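PDB 3QUF: extracellular solute-binding protein, family 1 from Bifidobacterium longum subsp. infantis ATCC 15697, which probably captures a solute outside the cell, perhaps a sugar, and hands it to an ABC transporter for import. Local coordinates for residues A68-T73 / M91-D96. Residues are numbered along the deposited sequence; the frame is centred on the assembly and turned at random.
With ACY (acetic acid), chain E.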
loop_
_atom_site.group_PDB
_atom_site.type_symbol
_atom_site.label_atom_id
_atom_site.label_comp_id
_atom_site.label_asym_id
_atom_site.label_seq_id
_atom_site.Cartn_x
_atom_site.Cartn_y
_atom_site.Cartn_z
ATOM N N ALA A 68 11.068 8.764 -9.901
ATOM C CA ALA A 68 10.719 9.687 -10.995
ATOM C C ALA A 68 11.543 9.390 -12.198
ATOM O O ALA A 68 11.035 9.410 -13.352
ATOM C CB ALA A 68 10.917 11.144 -10.602
ATOM N N GLN A 69 12.828 9.139 -11.938
ATOM C CA GLN A 69 13.737 8.878 -12.980
ATOM C C GLN A 69 13.365 7.527 -13.563
ATOM O O GLN A 69 13.493 7.355 -14.756
ATOM C CB GLN A 69 15.182 8.934 -12.497
ATOM C CG GLN A 69 16.216 8.566 -13.546
ATOM C CD GLN A 69 16.673 7.096 -13.483
ATOM O OE1 GLN A 69 16.133 6.271 -12.737
ATOM N NE2 GLN A 69 17.690 6.781 -14.267
ATOM N N TYR A 70 12.928 6.593 -12.726
ATOM C CA TYR A 70 12.575 5.249 -13.229
ATOM C C TYR A 70 11.461 5.346 -14.265
ATOM O O TYR A 70 11.572 4.782 -15.378
ATOM C CB TYR A 70 12.156 4.300 -12.089
ATOM C CG TYR A 70 11.837 2.911 -12.650
ATOM C CD1 TYR A 70 12.843 2.077 -13.022
ATOM C CD2 TYR A 70 10.540 2.505 -12.822
ATOM C CE1 TYR A 70 12.569 0.835 -13.589
ATOM C CE2 TYR A 70 10.232 1.237 -13.363
ATOM C CZ TYR A 70 11.264 0.440 -13.738
ATOM O OH TYR A 70 11.026 -0.793 -14.302
ATOM N N ILE A 71 10.381 6.022 -13.920
ATOM C CA ILE A 71 9.239 6.002 -14.820
ATOM C C ILE A 71 9.538 6.725 -16.135
ATOM O O ILE A 71 9.134 6.261 -17.206
ATOM C CB ILE A 71 7.933 6.467 -14.192
ATOM C CG1 ILE A 71 7.946 7.882 -13.712
ATOM C CG2 ILE A 71 7.539 5.542 -13.018
ATOM C CD1 ILE A 71 6.621 8.215 -13.023
ATOM N N SER A 72 10.273 7.826 -16.098
ATOM C CA SER A 72 10.531 8.520 -17.360
ATOM C C SER A 72 11.539 7.751 -18.217
ATOM O O SER A 72 11.415 7.715 -19.447
ATOM C CB SER A 72 10.971 9.982 -17.123
ATOM O OG SER A 72 12.221 10.035 -16.469
ATOM N N THR A 73 12.541 7.136 -17.585
ATOM C CA THR A 73 13.551 6.389 -18.316
ATOM C C THR A 73 12.940 5.095 -18.869
ATOM O O THR A 73 13.206 4.727 -20.014
ATOM C CB THR A 73 14.825 6.107 -17.483
ATOM O OG1 THR A 73 14.468 5.472 -16.272
ATOM C CG2 THR A 73 15.539 7.448 -17.139
HETATM N N MSE A 91 3.162 2.220 -8.832
HETATM C CA MSE A 91 1.914 2.946 -8.597
HETATM C C MSE A 91 1.831 4.239 -9.382
HETATM O O MSE A 91 0.717 4.762 -9.659
HETATM C CB MSE A 91 1.716 3.196 -7.086
HETATM C CG MSE A 91 1.649 1.894 -6.252
HETATM SE SE MSE A 91 0.229 0.651 -6.779
HETATM C CE MSE A 91 1.260 -0.644 -7.892
ATOM N N ASP A 92 2.974 4.746 -9.845
ATOM C CA ASP A 92 2.972 5.961 -10.626
ATOM C C ASP A 92 2.909 5.765 -12.150
ATOM O O ASP A 92 2.586 6.717 -12.860
ATOM C CB ASP A 92 4.228 6.786 -10.327
ATOM C CG ASP A 92 4.230 7.359 -8.929
ATOM O OD1 ASP A 92 3.142 7.694 -8.404
ATOM O OD2 ASP A 92 5.332 7.434 -8.350
ATOM N N ASN A 93 3.251 4.586 -12.673
ATOM C CA ASN A 93 3.222 4.401 -14.122
ATOM C C ASN A 93 2.309 3.273 -14.592
ATOM O O ASN A 93 2.230 3.022 -15.806
ATOM C CB ASN A 93 4.652 4.208 -14.681
ATOM C CG ASN A 93 5.187 2.785 -14.431
ATOM O OD1 ASN A 93 4.541 2.014 -13.757
ATOM N ND2 ASN A 93 6.331 2.437 -14.992
ATOM N N ARG A 94 1.610 2.598 -13.677
ATOM C CA ARG A 94 0.960 1.324 -14.069
ATOM C C ARG A 94 -0.045 1.515 -15.204
ATOM O O ARG A 94 -0.013 0.753 -16.190
ATOM C CB ARG A 94 0.307 0.604 -12.891
ATOM C CG ARG A 94 -0.722 1.420 -12.146
ATOM C CD ARG A 94 -1.099 0.753 -10.810
ATOM N NE ARG A 94 -2.215 1.483 -10.256
ATOM C CZ ARG A 94 -3.503 1.328 -10.605
ATOM N NH1 ARG A 94 -3.899 0.450 -11.521
ATOM N NH2 ARG A 94 -4.422 2.148 -10.098
ATOM N N THR A 95 -0.904 2.527 -15.119
ATOM C CA THR A 95 -1.919 2.711 -16.168
ATOM C C THR A 95 -1.334 3.309 -17.456
ATOM O O THR A 95 -1.682 2.867 -18.552
ATOM C CB THR A 95 -3.121 3.459 -15.646
ATOM O OG1 THR A 95 -2.696 4.728 -15.198
ATOM C CG2 THR A 95 -3.774 2.703 -14.520
ATOM N N ASP A 96 -0.357 4.214 -17.336
ATOM C CA ASP A 96 0.321 4.766 -18.512
ATOM C C ASP A 96 0.998 3.671 -19.322
ATOM O O ASP A 96 0.858 3.627 -20.534
ATOM C CB ASP A 96 1.339 5.842 -18.123
ATOM C CG ASP A 96 0.683 7.142 -17.627
ATOM O OD1 ASP A 96 -0.432 7.478 -18.082
ATOM O OD2 ASP A 96 1.318 7.814 -16.787
HETATM C C ACY E . -0.434 6.062 -13.709
HETATM O O ACY E . -0.625 7.311 -13.775
HETATM O OXT ACY E . 0.138 5.427 -14.623
HETATM C CH3 ACY E . -0.976 5.376 -12.482
HETATM O O HOH W 1 7.159 4.245 -17.207
#
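Ile71 reaches Asn93 and Asp92 with both of its branches. Its CG2 methyl sits 3.6 Å from CB of Asn93 and also lies against the amide, 3.9 Å from ND2. The other branch turns to the neighbouring residue: CD1 comes within 3.9 Å of CB of Asp92. A chi1 of 62° tucks CG1 into the cleft between N and C, and an extended chi2 (-176°) carries CD1 outward to Asp92. No direct hydrogen bond links the segments. A water bridges them instead, donating to Ile71 O at 2.8 Å and accepting from Asn93 ND2 at 3.0 Å. Tyr70 adds a loose contact, its CE2 4.4 Å from Asn93 ND2.

The contact joins helix 67-79 to the turn between strand 86-89 and helix 94-100. This is part of an alpha/beta lobe of the solute-binding protein fold. Helix 67-79 is the crossover of a beta-alpha-beta unit: it links strands 57-63 and 86-89, which lie parallel on either side of strand 30-36.

Asn93 directly precedes helix 94-100, yet its side chain does not cap it: OD1 accepts a hydrogen bond from Thr90 N instead. The Tyr70 hydroxyl is tied to Tyr35 O and Asn88 N, anchoring the ring to the sheet. On the first turn of helix 94-100, an acetic acid molecule, probably from the crystallisation liquor, accepts a nearly straight bond (167°) from Asp96 N to OXT at 3.0 Å.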